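Local coordinates for protein FimX (Pseudomonas aeruginosa PAO1, PDB 3HV8) that carries an EAL domain whose pocket binds the ligand C2E, at residues Ser32-Val40 with Ser256-Ser264; Leu121-Leu129 with Gln157-Cys167. All coordinates share one frame; numbering follows the deposited sequence. Where two conformers were deposited one is given.

Contact 1 of 2, residues Ser32-Val40 with Ser256-Ser264; sequences SFRLLFQPV and SQAMDYDFS. With C2E (9,9'-[(2R,3R,3aS,5S,7aR,9R,10R,10aS,12S,14aR)-3,5,10,12-tetrahydroxy-5,12-dioxidooctahydro-2H,7H-difuro[3,2-d:3',2'-j][1,3,7,9,2,8]tetraoxadiphosphacyclododecine-2,9-diyl]bis(2-amino-1,9-dihydro-6H-purin-6-one)), chain B.
Strand 33-42 and the C-terminal segment 256-264 meet through a single antiparallel bridge, Phe37 with Ser256, with side-chain packing before and after it along the strand. The bridge is a hydrogen-bonded pair: Phe37 N gives to Ser256 O at 2.8 Å and Ser256 N to Phe37 O at 2.9 Å. The hydroxyl of the same Ser256 accepts from Ala258 N, forming an ST turn. The amide of Gln257 lies flat on the Arg34 guanidinium, the two planes 6° apart, with Gln257 NE2 3.6 Å from Arg34 NH2; this is stacking, and the charge of Arg34 has its partner in Glu64, by a salt bridge. Met259 crosses the Phe37 ring, its CG 4.1 Å from the ring centroid and SD 4.4 Å, a Met-aromatic contact; a bend at chi3 (-82°) brings CE over the same face near the rim. Farther along, Pro39 CG sits over a face of Tyr261, 4.0 Å from the ring centroid, while Pro39 CB touches Phe263 CZ. Gln38 points its CB away from segment 256-264, and its extended chain, CG anti to the backbone N (chi1 -177°), reaches C2E, where NE2 donates to N7 at 3.1 Å; NE2 also bonds to Gln253 O. Strand 33-42 pairs along its length with strand 49-58, whose Tyr51 reaches Met259, Phe263 and Tyr261 N, while Leu35 and Phe37 lean on helix 80-96.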
loop_
_atom_site.group_PDB
_atom_site.type_symbol
_atom_site.label_atom_id
_atom_site.label_comp_id
_atom_site.label_asym_id
_atom_site.label_seq_id
_atom_site.Cartn_x
_atom_site.Cartn_y
_atom_site.Cartn_z
ATOM N N SER A 32 -13.220 -15.742 -5.553
ATOM C CA SER A 32 -12.072 -16.639 -5.579
ATOM C C SER A 32 -10.767 -15.862 -5.461
ATOM O O SER A 32 -9.819 -16.079 -6.224
ATOM C CB SER A 32 -12.067 -17.518 -6.824
ATOM O OG SER A 32 -11.246 -18.654 -6.604
ATOM N N PHE A 33 -10.756 -14.955 -4.496
ATOM C CA PHE A 33 -9.569 -14.203 -4.084
ATOM C C PHE A 33 -9.501 -14.252 -2.568
ATOM O O PHE A 33 -10.506 -14.515 -1.882
ATOM C CB PHE A 33 -9.644 -12.731 -4.509
ATOM C CG PHE A 33 -9.574 -12.508 -5.992
ATOM C CD1 PHE A 33 -8.347 -12.403 -6.636
ATOM C CD2 PHE A 33 -10.735 -12.381 -6.750
ATOM C CE1 PHE A 33 -8.278 -12.181 -7.989
ATOM C CE2 PHE A 33 -10.667 -12.159 -8.111
ATOM C CZ PHE A 33 -9.424 -12.054 -8.738
ATOM N N ARG A 34 -8.328 -13.968 -2.022
ATOM C CA ARG A 34 -8.180 -13.890 -0.584
ATOM C C ARG A 34 -7.346 -12.657 -0.249
ATOM O O ARG A 34 -6.345 -12.381 -0.917
ATOM C CB ARG A 34 -7.493 -15.142 -0.067
ATOM C CG ARG A 34 -7.147 -15.102 1.413
ATOM C CD ARG A 34 -6.618 -16.449 1.881
ATOM N NE ARG A 34 -7.614 -17.499 1.688
ATOM C CZ ARG A 34 -7.327 -18.781 1.491
ATOM N NH1 ARG A 34 -8.310 -19.657 1.325
ATOM N NH2 ARG A 34 -6.064 -19.188 1.457
ATOM N N LEU A 35 -7.752 -11.915 0.777
ATOM C CA LEU A 35 -6.928 -10.829 1.302
ATOM C C LEU A 35 -6.037 -11.324 2.435
ATOM O O LEU A 35 -6.497 -12.021 3.357
ATOM C CB LEU A 35 -7.801 -9.685 1.807
ATOM C CG LEU A 35 -8.723 -9.056 0.768
ATOM C CD1 LEU A 35 -9.508 -7.899 1.347
ATOM C CD2 LEU A 35 -7.924 -8.611 -0.457
ATOM N N LEU A 36 -4.760 -10.951 2.375
ATOM C CA LEU A 36 -3.848 -11.118 3.493
ATOM C C LEU A 36 -3.512 -9.733 4.057
ATOM O O LEU A 36 -3.683 -8.712 3.376
ATOM C CB LEU A 36 -2.564 -11.816 3.046
ATOM C CG LEU A 36 -2.739 -13.120 2.265
ATOM C CD1 LEU A 36 -1.353 -13.663 1.890
ATOM C CD2 LEU A 36 -3.540 -14.141 3.090
ATOM N N PHE A 37 -3.011 -9.718 5.289
ATOM C CA PHE A 37 -2.781 -8.499 6.049
ATOM C C PHE A 37 -1.404 -8.551 6.654
ATOM O O PHE A 37 -1.044 -9.537 7.289
ATOM C CB PHE A 37 -3.847 -8.384 7.139
ATOM C CG PHE A 37 -5.245 -8.417 6.595
ATOM C CD1 PHE A 37 -5.852 -7.258 6.143
ATOM C CD2 PHE A 37 -5.936 -9.614 6.502
ATOM C CE1 PHE A 37 -7.127 -7.286 5.604
ATOM C CE2 PHE A 37 -7.214 -9.651 5.969
ATOM C CZ PHE A 37 -7.810 -8.483 5.526
ATOM N N GLN A 38 -0.612 -7.508 6.437
ATOM C CA GLN A 38 0.717 -7.447 7.030
ATOM C C GLN A 38 0.843 -6.193 7.873
ATOM O O GLN A 38 0.729 -5.080 7.360
ATOM C CB GLN A 38 1.814 -7.497 5.960
ATOM C CG GLN A 38 3.210 -7.515 6.584
ATOM C CD GLN A 38 4.321 -7.668 5.581
ATOM O OE1 GLN A 38 4.161 -7.384 4.389
ATOM N NE2 GLN A 38 5.476 -8.131 6.055
ATOM N N PRO A 39 1.096 -6.356 9.175
ATOM C CA PRO A 39 1.073 -5.185 10.058
ATOM C C PRO A 39 2.189 -4.204 9.736
ATOM O O PRO A 39 3.281 -4.591 9.295
ATOM C CB PRO A 39 1.255 -5.791 11.462
ATOM C CG PRO A 39 1.967 -7.084 11.201
ATOM C CD PRO A 39 1.368 -7.606 9.911
ATOM N N VAL A 40 1.879 -2.923 9.933
ATOM C CA VAL A 40 2.825 -1.828 9.790
ATOM C C VAL A 40 2.984 -1.238 11.190
ATOM O O VAL A 40 2.010 -0.812 11.811
ATOM C CB VAL A 40 2.305 -0.763 8.768
ATOM C CG1 VAL A 40 3.247 0.413 8.665
ATOM C CG2 VAL A 40 2.108 -1.409 7.381
ATOM N N SER A 256 -0.659 -12.376 6.670
ATOM C CA SER A 256 -1.459 -13.443 7.277
ATOM C C SER A 256 -2.936 -13.231 6.991
ATOM O O SER A 256 -3.379 -12.101 6.781
ATOM C CB SER A 256 -1.227 -13.464 8.792
ATOM O OG SER A 256 -2.215 -14.244 9.448
ATOM N N GLN A 257 -3.711 -14.314 7.001
ATOM C CA GLN A 257 -5.146 -14.227 6.753
ATOM C C GLN A 257 -5.884 -13.472 7.853
ATOM O O GLN A 257 -7.024 -13.031 7.659
ATOM C CB GLN A 257 -5.757 -15.624 6.635
ATOM C CG GLN A 257 -5.916 -16.133 5.220
ATOM C CD GLN A 257 -6.702 -17.433 5.158
ATOM O OE1 GLN A 257 -7.935 -17.435 5.208
ATOM N NE2 GLN A 257 -5.988 -18.546 5.038
ATOM N N ALA A 258 -5.239 -13.337 9.004
ATOM C CA ALA A 258 -5.882 -12.718 10.153
ATOM C C ALA A 258 -5.182 -11.446 10.607
ATOM O O ALA A 258 -3.955 -11.334 10.541
ATOM C CB ALA A 258 -5.970 -13.712 11.312
ATOM N N MET A 259 -5.979 -10.493 11.078
ATOM C CA MET A 259 -5.448 -9.315 11.749
ATOM C C MET A 259 -5.388 -9.552 13.254
ATOM O O MET A 259 -6.264 -9.106 13.997
ATOM C CB MET A 259 -6.312 -8.089 11.455
ATOM C CG MET A 259 -6.142 -7.531 10.043
ATOM S SD MET A 259 -7.226 -6.115 9.711
ATOM C CE MET A 259 -8.756 -6.948 9.307
ATOM N N ASP A 260 -4.360 -10.260 13.703
ATOM C CA ASP A 260 -4.220 -10.508 15.140
ATOM C C ASP A 260 -2.830 -10.187 15.679
ATOM O O ASP A 260 -2.369 -10.787 16.649
ATOM C CB ASP A 260 -4.686 -11.924 15.537
ATOM C CG ASP A 260 -4.181 -13.004 14.602
ATOM O OD1 ASP A 260 -3.202 -12.760 13.872
ATOM O OD2 ASP A 260 -4.764 -14.110 14.605
ATOM N N TYR A 261 -2.176 -9.215 15.055
ATOM C CA TYR A 261 -0.893 -8.728 15.529
ATOM C C TYR A 261 -1.089 -7.977 16.839
ATOM O O TYR A 261 -2.055 -7.230 17.004
ATOM C CB TYR A 261 -0.239 -7.799 14.493
ATOM C CG TYR A 261 1.173 -7.417 14.832
ATOM C CD1 TYR A 261 1.473 -6.166 15.368
ATOM C CD2 TYR A 261 2.223 -8.321 14.640
ATOM C CE1 TYR A 261 2.767 -5.820 15.685
ATOM C CE2 TYR A 261 3.519 -7.981 14.962
ATOM C CZ TYR A 261 3.787 -6.737 15.485
ATOM O OH TYR A 261 5.078 -6.390 15.806
ATOM N N ASP A 262 -0.159 -8.179 17.766
ATOM C CA ASP A 262 -0.176 -7.473 19.033
ATOM C C ASP A 262 0.612 -6.174 18.904
ATOM O O ASP A 262 1.833 -6.168 19.049
ATOM C CB ASP A 262 0.431 -8.364 20.121
ATOM C CG ASP A 262 0.211 -7.816 21.513
ATOM O OD1 ASP A 262 -0.444 -6.761 21.638
ATOM O OD2 ASP A 262 0.696 -8.444 22.479
ATOM N N PHE A 263 -0.084 -5.072 18.626
ATOM C CA PHE A 263 0.575 -3.774 18.467
ATOM C C PHE A 263 0.991 -3.180 19.813
ATOM O O PHE A 263 1.925 -2.378 19.890
ATOM C CB PHE A 263 -0.329 -2.781 17.724
ATOM C CG PHE A 263 -0.577 -3.134 16.278
ATOM C CD1 PHE A 263 0.232 -2.623 15.268
ATOM C CD2 PHE A 263 -1.634 -3.956 15.927
ATOM C CE1 PHE A 263 -0.002 -2.946 13.945
ATOM C CE2 PHE A 263 -1.873 -4.281 14.604
ATOM C CZ PHE A 263 -1.055 -3.773 13.615
ATOM N N SER A 264 0.292 -3.573 20.873
ATOM C CA SER A 264 0.554 -3.035 22.202
ATOM C C SER A 264 1.985 -3.325 22.639
ATOM O O SER A 264 2.371 -4.483 22.801
ATOM C CB SER A 264 -0.430 -3.615 23.223
ATOM O OG SER A 264 -0.081 -4.941 23.576
HETATM P P1 C2E B . 4.773 -4.447 -3.040
HETATM O O2P C2E B . 5.105 -2.942 -2.620
HETATM O O1P C2E B . 6.033 -5.023 -3.552
HETATM O "O5'" C2E B . 4.385 -5.403 -1.825
HETATM C "C5'" C2E B . 5.462 -5.948 -1.038
HETATM C "C4'" C2E B . 5.876 -7.375 -1.458
HETATM O "O4'" C2E B . 6.907 -7.841 -0.553
HETATM C "C3'" C2E B . 4.663 -8.254 -1.180
HETATM O "O3'" C2E B . 4.575 -9.272 -2.188
HETATM C "C2'" C2E B . 4.920 -8.825 0.235
HETATM O "O2'" C2E B . 4.332 -10.094 0.451
HETATM C "C1'" C2E B . 6.444 -8.934 0.227
HETATM N N9 C2E B . 7.070 -8.869 1.539
HETATM C C8 C2E B . 6.514 -8.402 2.706
HETATM N N7 C2E B . 7.438 -8.333 3.637
HETATM C C5 C2E B . 8.619 -8.772 3.111
HETATM C C6 C2E B . 9.922 -8.927 3.636
HETATM O O6 C2E B . 10.224 -8.601 4.785
HETATM N N1 C2E B . 10.851 -9.423 2.805
HETATM C C2 C2E B . 10.563 -9.765 1.521
HETATM N N2 C2E B . 11.567 -10.261 0.732
HETATM N N3 C2E B . 9.357 -9.627 1.020
HETATM C C4 C2E B . 8.383 -9.131 1.784
HETATM P P11 C2E B . 3.122 -9.545 -2.822
HETATM O O21 C2E B . 3.263 -10.742 -3.835
HETATM O O11 C2E B . 2.106 -9.726 -1.766
HETATM O O5A C2E B . 2.763 -8.198 -3.579
HETATM C C5A C2E B . 3.589 -7.775 -4.672
HETATM C C4A C2E B . 2.980 -6.558 -5.365
HETATM O O4A C2E B . 1.689 -6.907 -5.886
HETATM C C3A C2E B . 2.722 -5.362 -4.447
HETATM O O3A C2E B . 3.854 -4.509 -4.323
HETATM C C2A C2E B . 1.663 -4.609 -5.254
HETATM O O2A C2E B . 2.273 -3.921 -6.360
HETATM C C1A C2E B . 0.858 -5.765 -5.862
HETATM N N91 C2E B . -0.290 -6.037 -5.007
HETATM C C81 C2E B . -0.380 -6.887 -3.941
HETATM N N71 C2E B . -1.593 -6.828 -3.464
HETATM C C51 C2E B . -2.355 -5.998 -4.238
HETATM C C61 C2E B . -3.700 -5.577 -4.249
HETATM O O61 C2E B . -4.510 -5.872 -3.361
HETATM N N11 C2E B . -4.046 -4.725 -5.249
HETATM C C21 C2E B . -3.166 -4.293 -6.203
HETATM N N21 C2E B . -3.587 -3.401 -7.149
HETATM N N31 C2E B . -1.909 -4.652 -6.192
HETATM C C41 C2E B . -1.508 -5.503 -5.240
#

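Contact 2 of 2, residues Leu121-Leu129 with Gln157-Cys167; sequences LLPWLGVAL and QLTQGLATLHC
Helices 121-129 and 157-164 run nearly parallel, with axes 10.4 Å apart and crossing at -20°; Leu122 lies nearest Gly161 and Gly126 nearest Leu165. The interface is almost wholly leucine. Leu122, modelled in two conformers, in one of them extends across the gap onto the second helix: CD2 meets Leu158 CD1 at 3.6 Å, and in that conformer CD1 lies against Gly161 CA, which carries no side chain, at 3.9 Å. A turn later the relation is reversed, as Leu165 lays CD2 on Gly126 CA at 3.8 Å. Between these two leucine-on-glycine contacts Leu125 and Leu162 meet at about a right angle through methyl ends, CD2 to CD2 at 3.5 Å, tighter than usual for carbons. Leu129 CD1 closes the far end against Cys167 SG at 3.7 Å. Cys167 is brought there by a Schellman motif that ends helix 152-164: His166 takes positive phi, Cys167 N bonds to Leu162 O and His166 N to Ala163 O, and the chain turns into strand 168-174. Beneath the leucines Phe141 of strand 139-144 touches both Leu125 and Leu162, while Ile88 and Ile92 of helix 80-96 also touch Leu125 and Leu129. Neighbouring, nearly parallel helices packed over the strand that lies between them in the chain, 139-144, are characteristic of the outer helical layer of the TIM-barrel-like EAL fold.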
loop_
_atom_site.group_PDB
_atom_site.type_symbol
_atom_site.label_atom_id
_atom_site.label_comp_id
_atom_site.label_asym_id
_atom_site.label_seq_id
_atom_site.Cartn_x
_atom_site.Cartn_y
_atom_site.Cartn_z
ATOM N N LEU A 121 -13.743 5.964 -10.230
ATOM C CA LEU A 121 -13.299 5.437 -8.951
ATOM C C LEU A 121 -13.776 6.299 -7.778
ATOM O O LEU A 121 -14.358 5.789 -6.822
ATOM C CB LEU A 121 -11.773 5.270 -8.931
ATOM C CG LEU A 121 -11.203 4.866 -7.563
ATOM C CD1 LEU A 121 -11.735 3.518 -7.108
ATOM C CD2 LEU A 121 -9.671 4.870 -7.575
ATOM N N LEU A 122 -13.524 7.602 -7.858
ATOM C CA LEU A 122 -13.906 8.501 -6.771
ATOM C C LEU A 122 -15.412 8.508 -6.484
ATOM O O LEU A 122 -15.818 8.331 -5.336
ATOM C CB LEU A 122 -13.390 9.924 -7.021
ATOM C CG LEU A 122 -11.894 10.170 -6.819
ATOM C CD1 LEU A 122 -11.539 11.569 -7.296
ATOM C CD2 LEU A 122 -11.512 9.982 -5.362
ATOM N N PRO A 123 -16.249 8.712 -7.522
ATOM C CA PRO A 123 -17.695 8.668 -7.281
ATOM C C PRO A 123 -18.114 7.348 -6.631
ATOM O O PRO A 123 -18.902 7.353 -5.687
ATOM C CB PRO A 123 -18.295 8.784 -8.690
ATOM C CG PRO A 123 -17.272 9.486 -9.487
ATOM C CD PRO A 123 -15.939 9.020 -8.928
ATOM N N TRP A 124 -17.581 6.227 -7.114
ATOM C CA TRP A 124 -17.937 4.932 -6.549
ATOM C C TRP A 124 -17.449 4.778 -5.110
ATOM O O TRP A 124 -18.163 4.276 -4.250
ATOM C CB TRP A 124 -17.385 3.797 -7.419
ATOM C CG TRP A 124 -17.523 2.439 -6.775
ATOM C CD1 TRP A 124 -18.614 1.618 -6.823
ATOM C CD2 TRP A 124 -16.535 1.744 -5.986
ATOM N NE1 TRP A 124 -18.371 0.465 -6.114
ATOM C CE2 TRP A 124 -17.106 0.516 -5.591
ATOM C CE3 TRP A 124 -15.231 2.049 -5.574
ATOM C CZ2 TRP A 124 -16.421 -0.415 -4.805
ATOM C CZ3 TRP A 124 -14.552 1.127 -4.793
ATOM C CH2 TRP A 124 -15.145 -0.089 -4.411
ATOM N N LEU A 125 -16.213 5.207 -4.854
ATOM C CA LEU A 125 -15.646 5.054 -3.523
ATOM C C LEU A 125 -16.469 5.843 -2.506
ATOM O O LEU A 125 -16.723 5.366 -1.410
ATOM C CB LEU A 125 -14.180 5.508 -3.509
ATOM C CG LEU A 125 -13.421 5.485 -2.185
ATOM C CD1 LEU A 125 -13.366 4.088 -1.597
ATOM C CD2 LEU A 125 -12.013 6.034 -2.410
ATOM N N GLY A 126 -16.895 7.034 -2.912
ATOM C CA GLY A 126 -17.734 7.870 -2.075
ATOM C C GLY A 126 -18.970 7.126 -1.607
ATOM O O GLY A 126 -19.293 7.119 -0.417
ATOM N N VAL A 127 -19.658 6.479 -2.540
ATOM C CA VAL A 127 -20.869 5.740 -2.181
ATOM C C VAL A 127 -20.568 4.468 -1.391
ATOM O O VAL A 127 -21.316 4.097 -0.495
ATOM C CB VAL A 127 -21.733 5.418 -3.416
ATOM C CG1 VAL A 127 -22.790 4.366 -3.073
ATOM C CG2 VAL A 127 -22.377 6.688 -3.937
ATOM N N ALA A 128 -19.454 3.810 -1.708
ATOM C CA ALA A 128 -19.074 2.585 -1.021
ATOM C C ALA A 128 -18.721 2.820 0.455
ATOM O O ALA A 128 -19.037 2.003 1.324
ATOM C CB ALA A 128 -17.903 1.912 -1.758
ATOM N N LEU A 129 -18.067 3.945 0.726
ATOM C CA LEU A 129 -17.729 4.310 2.095
ATOM C C LEU A 129 -18.992 4.586 2.899
ATOM O O LEU A 129 -19.175 4.017 3.974
ATOM C CB LEU A 129 -16.790 5.516 2.114
ATOM C CG LEU A 129 -15.375 5.204 1.611
ATOM C CD1 LEU A 129 -14.579 6.478 1.407
ATOM C CD2 LEU A 129 -14.692 4.257 2.573
ATOM N N GLN A 157 -5.168 14.411 -9.256
ATOM C CA GLN A 157 -6.612 14.508 -9.138
ATOM C C GLN A 157 -7.179 13.467 -8.178
ATOM O O GLN A 157 -8.038 13.762 -7.358
ATOM C CB GLN A 157 -7.261 14.353 -10.520
ATOM C CG GLN A 157 -6.920 15.495 -11.463
ATOM C CD GLN A 157 -7.303 15.208 -12.906
ATOM O OE1 GLN A 157 -7.510 14.056 -13.292
ATOM N NE2 GLN A 157 -7.383 16.260 -13.717
ATOM N N LEU A 158 -6.680 12.238 -8.268
ATOM C CA LEU A 158 -7.193 11.196 -7.391
ATOM C C LEU A 158 -6.892 11.502 -5.927
ATOM O O LEU A 158 -7.773 11.433 -5.088
ATOM C CB LEU A 158 -6.629 9.822 -7.760
ATOM C CG LEU A 158 -6.998 8.713 -6.774
ATOM C CD1 LEU A 158 -8.495 8.496 -6.729
ATOM C CD2 LEU A 158 -6.309 7.418 -7.163
ATOM N N THR A 159 -5.646 11.863 -5.634
ATOM C CA THR A 159 -5.273 12.093 -4.231
ATOM C C THR A 159 -5.966 13.320 -3.625
ATOM O O THR A 159 -6.328 13.314 -2.458
ATOM C CB THR A 159 -3.731 12.135 -4.005
ATOM O OG1 THR A 159 -3.137 13.166 -4.798
ATOM C CG2 THR A 159 -3.111 10.790 -4.374
ATOM N N GLN A 160 -6.212 14.341 -4.443
ATOM C CA GLN A 160 -7.004 15.484 -3.994
ATOM C C GLN A 160 -8.439 15.039 -3.681
ATOM O O GLN A 160 -9.026 15.422 -2.670
ATOM C CB GLN A 160 -6.979 16.599 -5.050
ATOM C CG GLN A 160 -5.683 17.418 -5.032
ATOM C CD GLN A 160 -5.497 18.328 -6.238
ATOM O OE1 GLN A 160 -4.398 18.831 -6.477
ATOM N NE2 GLN A 160 -6.563 18.546 -6.997
ATOM N N GLY A 161 -8.988 14.179 -4.534
ATOM C CA GLY A 161 -10.317 13.647 -4.291
ATOM C C GLY A 161 -10.406 12.748 -3.064
ATOM O O GLY A 161 -11.404 12.752 -2.337
ATOM N N LEU A 162 -9.365 11.950 -2.827
ATOM C CA LEU A 162 -9.327 11.124 -1.634
ATOM C C LEU A 162 -9.352 11.980 -0.374
ATOM O O LEU A 162 -9.988 11.617 0.611
ATOM C CB LEU A 162 -8.077 10.226 -1.636
ATOM C CG LEU A 162 -8.089 9.121 -2.687
ATOM C CD1 LEU A 162 -6.725 8.423 -2.728
ATOM C CD2 LEU A 162 -9.209 8.118 -2.409
ATOM N N ALA A 163 -8.655 13.111 -0.416
ATOM C CA ALA A 163 -8.614 14.006 0.738
ATOM C C ALA A 163 -10.015 14.536 1.027
ATOM O O ALA A 163 -10.431 14.626 2.179
ATOM C CB ALA A 163 -7.625 15.148 0.509
ATOM N N THR A 164 -10.740 14.869 -0.035
ATOM C CA THR A 164 -12.110 15.345 0.109
ATOM C C THR A 164 -12.974 14.288 0.805
ATOM O O THR A 164 -13.815 14.624 1.633
ATOM C CB THR A 164 -12.696 15.760 -1.258
ATOM O OG1 THR A 164 -11.919 16.834 -1.801
ATOM C CG2 THR A 164 -14.147 16.212 -1.120
ATOM N N LEU A 165 -12.740 13.010 0.488
ATOM C CA LEU A 165 -13.449 11.883 1.099
ATOM C C LEU A 165 -12.859 11.401 2.436
ATOM O O LEU A 165 -13.259 10.342 2.944
ATOM C CB LEU A 165 -13.464 10.682 0.143
ATOM C CG LEU A 165 -14.269 10.763 -1.145
ATOM C CD1 LEU A 165 -14.026 9.553 -2.045
ATOM C CD2 LEU A 165 -15.746 10.881 -0.821
ATOM N N HIS A 166 -11.906 12.148 2.990
ATOM C CA HIS A 166 -11.282 11.794 4.274
ATOM C C HIS A 166 -10.610 10.417 4.261
ATOM O O HIS A 166 -10.634 9.665 5.243
ATOM C CB HIS A 166 -12.291 11.908 5.417
ATOM C CG HIS A 166 -13.117 13.152 5.353
ATOM N ND1 HIS A 166 -14.483 13.131 5.175
ATOM C CD2 HIS A 166 -12.762 14.457 5.404
ATOM C CE1 HIS A 166 -14.936 14.370 5.138
ATOM N NE2 HIS A 166 -13.913 15.194 5.275
ATOM N N CYS A 167 -10.048 10.083 3.112
ATOM C CA CYS A 167 -9.126 8.970 3.026
ATOM C C CYS A 167 -7.738 9.553 2.968
ATOM O O CYS A 167 -7.561 10.752 2.728
ATOM C CB CYS A 167 -9.387 8.135 1.775
ATOM S SG CYS A 167 -11.014 7.361 1.758
#

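Contact 2 is nested along the chain inside the long loop that contact 1 closes: strand 33-42 comes first, the two helices of contact 2 follow, and segment 256-264 returns last. Their centres are 24 Å apart and their nearest atoms about 11 Å, so they do not touch. Both border the same sheet: contact 1 joins its early antiparallel strand 33-42 to the C-terminal segment of the modelled chain, whereas contact 2 packs helices on parallel strand 139-144. Helix 80-96 lies beside both. The strand of contact 1 supplies a ligand contact to the C2E pocket; contact 2 is more distant, about 10 Å from C2E at the Leu121 side chain, and belongs to the outer helical layer.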